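Local coordinates for signal transduction protein TRAP (Staphylococcus aureus, PDB 4AE5) that probably acts in signal transduction as a major regulator of staphylococcal pathogenesis, raising toxin expression and biofilm formation through the agr system when phosphorylated, at residues Lys3-Tyr8 with Pro50-Val55; Lys57-Phe62 with Val90-Arg95; Phe29-Thr34 with Arg160-Ile165. All blocks are in the same frame, centred on the assembly; numbering follows the deposited sequence.

From the N terminus, residues 3-8 come first, and contact 1 closes a 41-residue loop when 50-55 returns beside them, zipping together the two strands that close the antiparallel barrel. Before that loop is complete, 29-34 has passed; it waits for 160-165 near the C terminus, so contact 3 crosses contact 1. Contact 2 opens just after contact 1 has closed, further along the same strand 51-59, and is nested inside the long loop of contact 3; it ties that strand to the loop after helix 80-88. Contacts 1 and 3 share a formic acid molecule and touch through Tyr8 and Arg160, while contacts 1 and 2 meet at Leu4 and Phe62.

Contact 1 of 3, residues Lys3-Tyr8 with Pro50-Val55; sequences KLYTSY and PSIYEV. With FMT (formic acid), chain E.
This antiparallel ladder between strands 3-9 and 51-59 closes the barrel, joining the two strands at either end of the sheet order. The segments run at 156° to one another. Leu4 pairs with Tyr53 and Thr6 with Ser51, each a hydrogen-bonded pair with its two N-H...O bonds lying in the carbonyl planes. Leu4 N reaches Tyr53 O at 2.8 Å, and Ser51 N meets Thr6 O almost straight, at 167°. Lys3-Glu54 and Tyr5-Ile52 are the non-hydrogen-bonded pairs between and beyond them.

Tyr5 is the side chain to follow. With CG anti to its carbonyl carbon (chi1 -59°), it lies alongside Pro50 and Ile52 and points the same way as both. Its CB starts beside the proline, 4.0 Å from Pro50 CB. One bond past CG, the ring edge at Tyr5 CD2 comes to 3.7 Å from Pro50 CG, which sits near the ring plane. Further out the isoleucine takes over: Tyr5 CE2 is 3.7 Å from Ile52 CG1 and 4.0 Å from Ile52 CG2. At the tip the company is from its own strand, Tyr5 OH resting 3.5 Å from Lys3 CD. Beyond Ile52, on the same face, Glu54 is held by Arg107 of strand 100-108.

The other face carries Leu4, Thr6, Ser51 and Tyr53. Thr6 OG1 is bonded to Tyr117 OH, and one water links the hydroxyls of Tyr8 and Tyr53, with a weak bond to Ser51 OG as well. That water donates to Tyr8 OH at 2.6 Å, and Tyr8 OH in turn gives its proton to FMT O2, 2.8 Å away in the plane of the tyrosine ring.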
loop_
_atom_site.group_PDB
_atom_site.type_symbol
_atom_site.label_atom_id
_atom_site.label_comp_id
_atom_site.label_asym_id
_atom_site.label_seq_id
_atom_site.Cartn_x
_atom_site.Cartn_y
_atom_site.Cartn_z
ATOM N N LYS A 3 -9.314 6.059 6.334
ATOM C CA LYS A 3 -8.116 5.355 6.823
ATOM C C LYS A 3 -7.994 3.957 6.252
ATOM O O LYS A 3 -9.003 3.319 5.877
ATOM C CB LYS A 3 -8.156 5.223 8.367
ATOM C CG LYS A 3 -8.103 6.580 9.106
ATOM C CD LYS A 3 -8.219 6.433 10.618
ATOM C CE LYS A 3 -7.645 7.645 11.328
ATOM N NZ LYS A 3 -8.615 8.746 11.507
ATOM N N LEU A 4 -6.768 3.459 6.236
ATOM C CA LEU A 4 -6.558 2.083 5.839
ATOM C C LEU A 4 -5.988 1.301 7.008
ATOM O O LEU A 4 -5.004 1.748 7.633
ATOM C CB LEU A 4 -5.646 2.014 4.613
ATOM C CG LEU A 4 -5.555 0.675 3.883
ATOM C CD1 LEU A 4 -5.351 0.938 2.386
ATOM C CD2 LEU A 4 -4.418 -0.144 4.482
ATOM N N TYR A 5 -6.591 0.117 7.248
ATOM C CA TYR A 5 -6.221 -0.779 8.336
ATOM C C TYR A 5 -5.637 -2.065 7.731
ATOM O O TYR A 5 -6.310 -2.677 6.902
ATOM C CB TYR A 5 -7.489 -1.101 9.099
ATOM C CG TYR A 5 -8.174 0.148 9.674
ATOM C CD1 TYR A 5 -9.080 0.894 8.906
ATOM C CD2 TYR A 5 -7.898 0.584 10.970
ATOM C CE1 TYR A 5 -9.705 2.019 9.422
ATOM C CE2 TYR A 5 -8.540 1.713 11.517
ATOM C CZ TYR A 5 -9.444 2.406 10.745
ATOM O OH TYR A 5 -10.036 3.540 11.233
ATOM N N THR A 6 -4.429 -2.476 8.158
ATOM C CA THR A 6 -3.763 -3.682 7.612
ATOM C C THR A 6 -3.495 -4.616 8.798
ATOM O O THR A 6 -3.030 -4.140 9.842
ATOM C CB THR A 6 -2.459 -3.340 6.893
ATOM O OG1 THR A 6 -2.743 -2.339 5.889
ATOM C CG2 THR A 6 -1.899 -4.609 6.193
ATOM N N SER A 7 -3.848 -5.894 8.647
ATOM C CA SER A 7 -3.537 -6.954 9.622
ATOM C C SER A 7 -2.784 -8.101 8.935
ATOM O O SER A 7 -2.953 -8.323 7.749
ATOM C CB SER A 7 -4.825 -7.519 10.266
ATOM O OG SER A 7 -5.415 -6.605 11.186
ATOM N N TYR A 8 -1.969 -8.807 9.714
ATOM C CA TYR A 8 -1.111 -9.902 9.273
ATOM C C TYR A 8 -1.447 -11.136 10.112
ATOM O O TYR A 8 -1.820 -11.019 11.289
ATOM C CB TYR A 8 0.370 -9.520 9.508
ATOM C CG TYR A 8 0.724 -8.219 8.827
ATOM C CD1 TYR A 8 0.958 -8.180 7.465
ATOM C CD2 TYR A 8 0.745 -7.012 9.540
ATOM C CE1 TYR A 8 1.276 -7.007 6.820
ATOM C CE2 TYR A 8 1.052 -5.815 8.884
ATOM C CZ TYR A 8 1.320 -5.812 7.529
ATOM O OH TYR A 8 1.609 -4.623 6.842
ATOM N N PRO A 50 -4.763 -3.385 14.176
ATOM C CA PRO A 50 -4.162 -3.302 12.818
ATOM C C PRO A 50 -3.100 -2.166 12.819
ATOM O O PRO A 50 -2.961 -1.429 13.788
ATOM C CB PRO A 50 -5.349 -2.899 11.947
ATOM C CG PRO A 50 -6.245 -2.157 12.903
ATOM C CD PRO A 50 -6.198 -3.041 14.137
ATOM N N SER A 51 -2.378 -2.045 11.712
ATOM C CA SER A 51 -1.464 -0.939 11.469
ATOM C C SER A 51 -2.396 0.061 10.849
ATOM O O SER A 51 -3.057 -0.303 9.870
ATOM C CB SER A 51 -0.453 -1.355 10.406
ATOM O OG SER A 51 0.436 -2.344 10.921
ATOM N N ILE A 52 -2.462 1.284 11.380
ATOM C CA ILE A 52 -3.427 2.261 10.865
ATOM C C ILE A 52 -2.709 3.344 10.042
ATOM O O ILE A 52 -1.628 3.792 10.475
ATOM C CB ILE A 52 -4.193 2.947 12.040
ATOM C CG1 ILE A 52 -5.033 1.927 12.809
ATOM C CG2 ILE A 52 -5.174 3.950 11.523
ATOM C CD1 ILE A 52 -5.408 2.349 14.230
ATOM N N TYR A 53 -3.328 3.804 8.933
ATOM C CA TYR A 53 -2.825 4.909 8.050
ATOM C C TYR A 53 -3.967 5.813 7.629
ATOM O O TYR A 53 -5.091 5.309 7.398
ATOM C CB TYR A 53 -2.192 4.350 6.773
ATOM C CG TYR A 53 -1.062 3.479 7.056
ATOM C CD1 TYR A 53 -1.291 2.159 7.347
ATOM C CD2 TYR A 53 0.249 3.959 6.998
ATOM C CE1 TYR A 53 -0.269 1.335 7.675
ATOM C CE2 TYR A 53 1.313 3.133 7.332
ATOM C CZ TYR A 53 1.031 1.822 7.660
ATOM O OH TYR A 53 2.004 0.906 7.917
ATOM N N GLU A 54 -3.711 7.130 7.540
ATOM C CA GLU A 54 -4.617 8.021 6.835
ATOM C C GLU A 54 -4.329 7.949 5.342
ATOM O O GLU A 54 -3.153 7.876 4.948
ATOM C CB GLU A 54 -4.377 9.450 7.256
ATOM C CG GLU A 54 -4.934 9.859 8.594
ATOM C CD GLU A 54 -4.939 11.380 8.722
ATOM O OE1 GLU A 54 -5.557 12.050 7.853
ATOM O OE2 GLU A 54 -4.288 11.904 9.647
ATOM N N VAL A 55 -5.392 7.945 4.530
ATOM C CA VAL A 55 -5.270 7.994 3.060
ATOM C C VAL A 55 -5.035 9.455 2.596
ATOM O O VAL A 55 -5.953 10.332 2.687
ATOM C CB VAL A 55 -6.512 7.422 2.384
ATOM C CG1 VAL A 55 -6.335 7.535 0.864
ATOM C CG2 VAL A 55 -6.681 5.968 2.804
HETATM C C FMT E . 1.456 -4.634 3.381
HETATM O O1 FMT E . 0.818 -3.616 3.740
HETATM O O2 FMT E . 2.351 -5.160 4.247
HETATM O O HOH W 1 1.434 -2.160 7.649
#

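Contact 2 of 3, residues Lys57-Phe62 with Val90-Arg95; sequences KEIGEF and VDDNFR
The loop between helix 80-88 and strand 100-108 turns back onto the barrel here, its 3-10 segment leaning on strand 51-59. Ile59 makes most of the contact. Its CG2 lies over the centre of the Arg95 guanidinium, 3.9 Å from Arg95 CZ, while Ile59 CG1 approaches Arg95 NH2 over the same face at 3.7 Å. At the end of the CG1 branch, Ile59 CD1 points tip to tip at the Asp92 carboxylate and reaches Phe94 CE1 at 4.0 Å.

What holds the guanidinium over the isoleucine is its neighbour one turn back: Arg95 NH2 bonds Asp92 OD2 at 2.8 Å, nearly straight at 168°, though it meets the carboxylate from above its plane. Asp92 O also accepts Arg95 N, the bond of a 3-10 turn. From the strand, Lys57 NZ completes the salt-bridge network with a long contact to Asp92 OD1 at 3.9 Å. Its stronger partner is Ile88 O, and a water that accepts a weak bond from Lys57 NZ donates to Val90 O. Phe94, edge-to-face with Tyr103, and Phe100, which Ile59 also touches, continue the packing toward strand 100-108. A connection after a helix, packed against the outside of a beta-sheet, fits the alpha+beta fold of ABM-type domains.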
loop_
_atom_site.group_PDB
_atom_site.type_symbol
_atom_site.label_atom_id
_atom_site.label_comp_id
_atom_site.label_asym_id
_atom_site.label_seq_id
_atom_site.Cartn_x
_atom_site.Cartn_y
_atom_site.Cartn_z
ATOM N N LYS A 57 -3.551 10.346 -0.551
ATOM C CA LYS A 57 -3.949 10.406 -1.947
ATOM C C LYS A 57 -4.311 9.008 -2.433
ATOM O O LYS A 57 -3.712 8.027 -1.972
ATOM C CB LYS A 57 -2.804 10.963 -2.829
ATOM C CG LYS A 57 -3.327 11.255 -4.246
ATOM C CD LYS A 57 -2.319 11.520 -5.331
ATOM C CE LYS A 57 -1.353 12.624 -4.997
ATOM N NZ LYS A 57 -0.833 13.057 -6.336
ATOM N N GLU A 58 -5.245 8.950 -3.397
ATOM C CA GLU A 58 -5.728 7.702 -3.975
ATOM C C GLU A 58 -6.113 7.889 -5.467
ATOM O O GLU A 58 -6.538 9.004 -5.912
ATOM C CB GLU A 58 -6.942 7.196 -3.179
ATOM C CG GLU A 58 -8.073 8.235 -3.062
ATOM C CD GLU A 58 -9.260 7.706 -2.245
ATOM O OE1 GLU A 58 -9.939 6.759 -2.697
ATOM O OE2 GLU A 58 -9.519 8.219 -1.129
ATOM N N ILE A 59 -5.933 6.808 -6.227
ATOM C CA ILE A 59 -6.439 6.681 -7.578
ATOM C C ILE A 59 -6.975 5.250 -7.670
ATOM O O ILE A 59 -6.278 4.288 -7.275
ATOM C CB ILE A 59 -5.279 6.850 -8.604
ATOM C CG1 ILE A 59 -4.585 8.213 -8.460
ATOM C CG2 ILE A 59 -5.697 6.397 -9.993
ATOM C CD1 ILE A 59 -3.223 8.287 -9.121
ATOM N N GLY A 60 -8.167 5.061 -8.212
ATOM C CA GLY A 60 -8.629 3.680 -8.519
ATOM C C GLY A 60 -9.190 2.871 -7.331
ATOM O O GLY A 60 -9.037 3.248 -6.144
ATOM N N GLU A 61 -9.828 1.762 -7.635
ATOM C CA GLU A 61 -10.445 0.929 -6.598
ATOM C C GLU A 61 -9.636 -0.323 -6.337
ATOM O O GLU A 61 -8.967 -0.835 -7.239
ATOM C CB GLU A 61 -11.877 0.543 -6.990
ATOM C CG GLU A 61 -12.717 1.752 -7.369
ATOM C CD GLU A 61 -13.367 2.396 -6.158
ATOM O OE1 GLU A 61 -14.273 1.755 -5.568
ATOM O OE2 GLU A 61 -12.991 3.542 -5.809
ATOM N N PHE A 62 -9.750 -0.864 -5.128
ATOM C CA PHE A 62 -9.122 -2.165 -4.845
ATOM C C PHE A 62 -9.860 -3.332 -5.491
ATOM O O PHE A 62 -11.067 -3.263 -5.708
ATOM C CB PHE A 62 -9.112 -2.413 -3.313
ATOM C CG PHE A 62 -8.279 -1.475 -2.556
ATOM C CD1 PHE A 62 -6.989 -1.199 -2.977
ATOM C CD2 PHE A 62 -8.775 -0.864 -1.390
ATOM C CE1 PHE A 62 -6.173 -0.312 -2.287
ATOM C CE2 PHE A 62 -7.965 0.033 -0.712
ATOM C CZ PHE A 62 -6.654 0.292 -1.134
ATOM N N VAL A 90 4.203 14.222 -6.993
ATOM C CA VAL A 90 4.644 13.410 -8.129
ATOM C C VAL A 90 3.674 13.377 -9.286
ATOM O O VAL A 90 2.516 13.196 -9.068
ATOM C CB VAL A 90 4.925 11.954 -7.730
ATOM C CG1 VAL A 90 5.233 11.142 -8.953
ATOM C CG2 VAL A 90 6.057 11.886 -6.756
ATOM N N ASP A 91 4.190 13.521 -10.494
ATOM C CA ASP A 91 3.395 13.518 -11.703
ATOM C C ASP A 91 2.548 12.276 -11.795
ATOM O O ASP A 91 3.034 11.215 -11.767
ATOM C CB ASP A 91 4.240 13.657 -12.986
ATOM C CG ASP A 91 3.410 14.019 -14.232
ATOM O OD1 ASP A 91 2.194 13.883 -14.244
ATOM O OD2 ASP A 91 4.001 14.416 -15.228
ATOM N N ASP A 92 1.263 12.483 -11.896
ATOM C CA ASP A 92 0.276 11.465 -12.021
ATOM C C ASP A 92 0.361 10.548 -13.239
ATOM O O ASP A 92 -0.473 9.690 -13.364
ATOM C CB ASP A 92 -1.123 12.118 -12.060
ATOM C CG ASP A 92 -1.895 11.805 -10.862
ATOM O OD1 ASP A 92 -1.206 11.595 -9.907
ATOM O OD2 ASP A 92 -3.138 11.742 -10.833
ATOM N N ASN A 93 1.317 10.754 -14.114
ATOM C CA ASN A 93 1.310 10.107 -15.433
ATOM C C ASN A 93 1.412 8.581 -15.404
ATOM O O ASN A 93 1.001 7.930 -16.314
ATOM C CB ASN A 93 2.390 10.651 -16.339
ATOM C CG ASN A 93 2.298 10.116 -17.750
ATOM O OD1 ASN A 93 1.236 10.016 -18.307
ATOM N ND2 ASN A 93 3.413 9.767 -18.315
ATOM N N PHE A 94 1.967 8.075 -14.319
ATOM C CA PHE A 94 2.070 6.654 -14.067
ATOM C C PHE A 94 0.737 5.956 -14.138
ATOM O O PHE A 94 0.669 4.827 -14.431
ATOM C CB PHE A 94 2.799 6.366 -12.753
ATOM C CG PHE A 94 2.128 6.887 -11.518
ATOM C CD1 PHE A 94 1.025 6.274 -11.006
ATOM C CD2 PHE A 94 2.649 7.962 -10.821
ATOM C CE1 PHE A 94 0.424 6.723 -9.863
ATOM C CE2 PHE A 94 2.058 8.414 -9.659
ATOM C CZ PHE A 94 0.943 7.790 -9.184
ATOM N N ARG A 95 -0.323 6.705 -13.893
ATOM C CA ARG A 95 -1.657 6.156 -14.001
ATOM C C ARG A 95 -1.980 5.606 -15.402
ATOM O O ARG A 95 -2.860 4.763 -15.569
ATOM C CB ARG A 95 -2.618 7.276 -13.671
ATOM C CG ARG A 95 -4.079 6.974 -13.855
ATOM C CD ARG A 95 -4.807 8.330 -14.110
ATOM N NE ARG A 95 -4.744 9.224 -12.950
ATOM C CZ ARG A 95 -5.800 9.592 -12.186
ATOM N NH1 ARG A 95 -7.036 9.132 -12.404
ATOM N NH2 ARG A 95 -5.604 10.432 -11.174
HETATM O O HOH W 2 0.479 15.381 -8.297
#

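Contact 3 of 3, residues Phe29-Thr34 with Arg160-Ile165. With FMT (formic acid), chain E.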
loop_
_atom_site.group_PDB
_atom_site.type_symbol
_atom_site.label_atom_id
_atom_site.label_comp_id
_atom_site.label_asym_id
_atom_site.label_seq_id
_atom_site.Cartn_x
_atom_site.Cartn_y
_atom_site.Cartn_z
ATOM N N PHE A 29 -4.661 -11.095 0.757
ATOM C CA PHE A 29 -3.653 -11.540 -0.197
ATOM C C PHE A 29 -2.551 -12.347 0.438
ATOM O O PHE A 29 -2.377 -12.294 1.651
ATOM C CB PHE A 29 -2.948 -10.344 -0.873
ATOM C CG PHE A 29 -3.910 -9.383 -1.504
ATOM C CD1 PHE A 29 -4.540 -8.395 -0.726
ATOM C CD2 PHE A 29 -4.172 -9.447 -2.851
ATOM C CE1 PHE A 29 -5.475 -7.523 -1.286
ATOM C CE2 PHE A 29 -5.082 -8.543 -3.437
ATOM C CZ PHE A 29 -5.762 -7.605 -2.642
ATOM N N SER A 30 -1.813 -13.073 -0.427
ATOM C CA SER A 30 -0.661 -13.911 -0.014
ATOM C C SER A 30 0.655 -13.170 -0.276
ATOM O O SER A 30 0.865 -12.678 -1.409
ATOM C CB SER A 30 -0.691 -15.283 -0.717
ATOM O OG SER A 30 0.309 -16.090 -0.096
ATOM N N ALA A 31 1.471 -12.996 0.774
ATOM C CA ALA A 31 2.801 -12.364 0.656
ATOM C C ALA A 31 3.767 -13.506 0.882
ATOM O O ALA A 31 3.345 -14.606 1.268
ATOM C CB ALA A 31 3.017 -11.211 1.696
ATOM N N SER A 32 5.055 -13.287 0.649
ATOM C CA SER A 32 5.992 -14.422 0.732
ATOM C C SER A 32 6.290 -14.760 2.153
ATOM O O SER A 32 6.722 -15.893 2.459
ATOM C CB SER A 32 7.301 -14.099 -0.016
ATOM O OG SER A 32 7.883 -12.934 0.519
ATOM N N ASP A 33 6.015 -13.822 3.058
ATOM C CA ASP A 33 6.340 -14.006 4.492
ATOM C C ASP A 33 5.152 -14.075 5.446
ATOM O O ASP A 33 5.347 -14.323 6.630
ATOM C CB ASP A 33 7.303 -12.884 4.995
ATOM C CG ASP A 33 6.657 -11.461 4.949
ATOM O OD1 ASP A 33 6.089 -11.051 3.932
ATOM O OD2 ASP A 33 6.789 -10.722 5.928
ATOM N N THR A 34 3.938 -13.886 4.932
ATOM C CA THR A 34 2.739 -13.845 5.758
ATOM C C THR A 34 1.494 -13.692 4.877
ATOM O O THR A 34 1.588 -13.211 3.747
ATOM C CB THR A 34 2.829 -12.595 6.711
ATOM O OG1 THR A 34 1.656 -12.529 7.537
ATOM C CG2 THR A 34 2.969 -11.280 5.938
ATOM N N ARG A 160 6.883 -5.266 0.085
ATOM C CA ARG A 160 6.188 -6.536 0.285
ATOM C C ARG A 160 5.248 -6.796 -0.857
ATOM O O ARG A 160 4.221 -6.066 -1.042
ATOM C CB ARG A 160 5.369 -6.506 1.593
ATOM C CG ARG A 160 4.666 -7.875 1.828
ATOM C CD ARG A 160 4.093 -8.063 3.247
ATOM N NE ARG A 160 5.103 -8.344 4.309
ATOM C CZ ARG A 160 5.365 -7.484 5.294
ATOM N NH1 ARG A 160 4.662 -6.313 5.381
ATOM N NH2 ARG A 160 6.269 -7.787 6.224
ATOM N N TYR A 161 5.501 -7.851 -1.620
ATOM C CA TYR A 161 4.550 -8.188 -2.731
ATOM C C TYR A 161 3.311 -8.945 -2.198
ATOM O O TYR A 161 3.447 -9.815 -1.346
ATOM C CB TYR A 161 5.216 -9.065 -3.790
ATOM C CG TYR A 161 6.206 -8.395 -4.714
ATOM C CD1 TYR A 161 6.576 -7.053 -4.572
ATOM C CD2 TYR A 161 6.798 -9.146 -5.762
ATOM C CE1 TYR A 161 7.476 -6.447 -5.474
ATOM C CE2 TYR A 161 7.721 -8.577 -6.630
ATOM C CZ TYR A 161 8.050 -7.240 -6.503
ATOM O OH TYR A 161 8.958 -6.690 -7.390
ATOM N N LEU A 162 2.122 -8.586 -2.687
ATOM C CA LEU A 162 0.799 -9.140 -2.306
ATOM C C LEU A 162 0.158 -9.777 -3.535
ATOM O O LEU A 162 -0.202 -9.083 -4.520
ATOM C CB LEU A 162 -0.147 -8.048 -1.745
ATOM C CG LEU A 162 0.346 -7.101 -0.665
ATOM C CD1 LEU A 162 -0.816 -6.229 -0.094
ATOM C CD2 LEU A 162 0.964 -7.746 0.550
ATOM N N TYR A 163 0.078 -11.109 -3.531
ATOM C CA TYR A 163 -0.557 -11.866 -4.631
ATOM C C TYR A 163 -2.028 -12.240 -4.338
ATOM O O TYR A 163 -2.380 -12.514 -3.190
ATOM C CB TYR A 163 0.228 -13.178 -4.960
ATOM C CG TYR A 163 1.676 -12.976 -5.332
ATOM C CD1 TYR A 163 2.612 -12.795 -4.355
ATOM C CD2 TYR A 163 2.094 -12.942 -6.660
ATOM C CE1 TYR A 163 3.939 -12.566 -4.647
ATOM C CE2 TYR A 163 3.433 -12.730 -6.964
ATOM C CZ TYR A 163 4.341 -12.519 -5.929
ATOM O OH TYR A 163 5.712 -12.377 -6.182
ATOM N N PRO A 164 -2.905 -12.248 -5.369
ATOM C CA PRO A 164 -4.301 -12.669 -5.128
ATOM C C PRO A 164 -4.394 -14.099 -4.703
ATOM O O PRO A 164 -3.534 -14.946 -5.104
ATOM C CB PRO A 164 -4.955 -12.592 -6.523
ATOM C CG PRO A 164 -4.124 -11.608 -7.261
ATOM C CD PRO A 164 -2.703 -11.913 -6.806
ATOM N N ILE A 165 -5.416 -14.403 -3.921
ATOM C CA ILE A 165 -5.580 -15.758 -3.393
ATOM C C ILE A 165 -6.273 -16.596 -4.482
ATOM O O ILE A 165 -7.288 -16.156 -5.061
ATOM C CB ILE A 165 -6.498 -15.830 -2.143
ATOM C CG1 ILE A 165 -6.182 -14.763 -1.076
ATOM C CG2 ILE A 165 -6.487 -17.250 -1.595
ATOM C CD1 ILE A 165 -4.871 -15.018 -0.384
HETATM C C FMT E . 1.456 -4.634 3.381
HETATM O O1 FMT E . 0.818 -3.616 3.740
HETATM O O2 FMT E . 2.351 -5.160 4.247
#
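Strand 27-30 meets the C-terminal strand 158-164 in the barrel through one well-formed antiparallel pair. Ser30 and Tyr163 exchange both backbone bonds: Tyr163 N gives to Ser30 O at 2.8 Å and Ser30 N to Tyr163 O at 2.9 Å, each in the carbonyl plane. Beside the pair, Phe29 CB packs against Leu162 CB at 3.7 Å, and the Phe29 ring also meets Tyr68 of the next strand. Past Ser30 the chain turns, Ala31 N bonding Thr34 O, and this turn brings Asp33 up to Arg160.

Arg160 starts with CG anti to its backbone N and bends at chi3 (-75°), which carries the guanidinium across the turn. It grips Asp33 side-on: Arg160 NE bonds Asp33 OD1 at 2.9 Å and Arg160 NH2 bonds Asp33 OD2 at 3.0 Å. Each oxygen uses its syn lone pair, and the two planes are only 15° apart. The third nitrogen is taken as well, Arg160 NH1 giving to FMT O2 at 2.8 Å in the guanidinium plane. Tyr8, Lys115 and Tyr117 complete the hold on that formic acid, which probably comes from the crystallisation liquor. All three guanidinium nitrogens are thus used: Asp33 fixes the rotation and probably offsets much of the charge, leaving NH1 to meet the formic acid that Lys115 NZ also bonds.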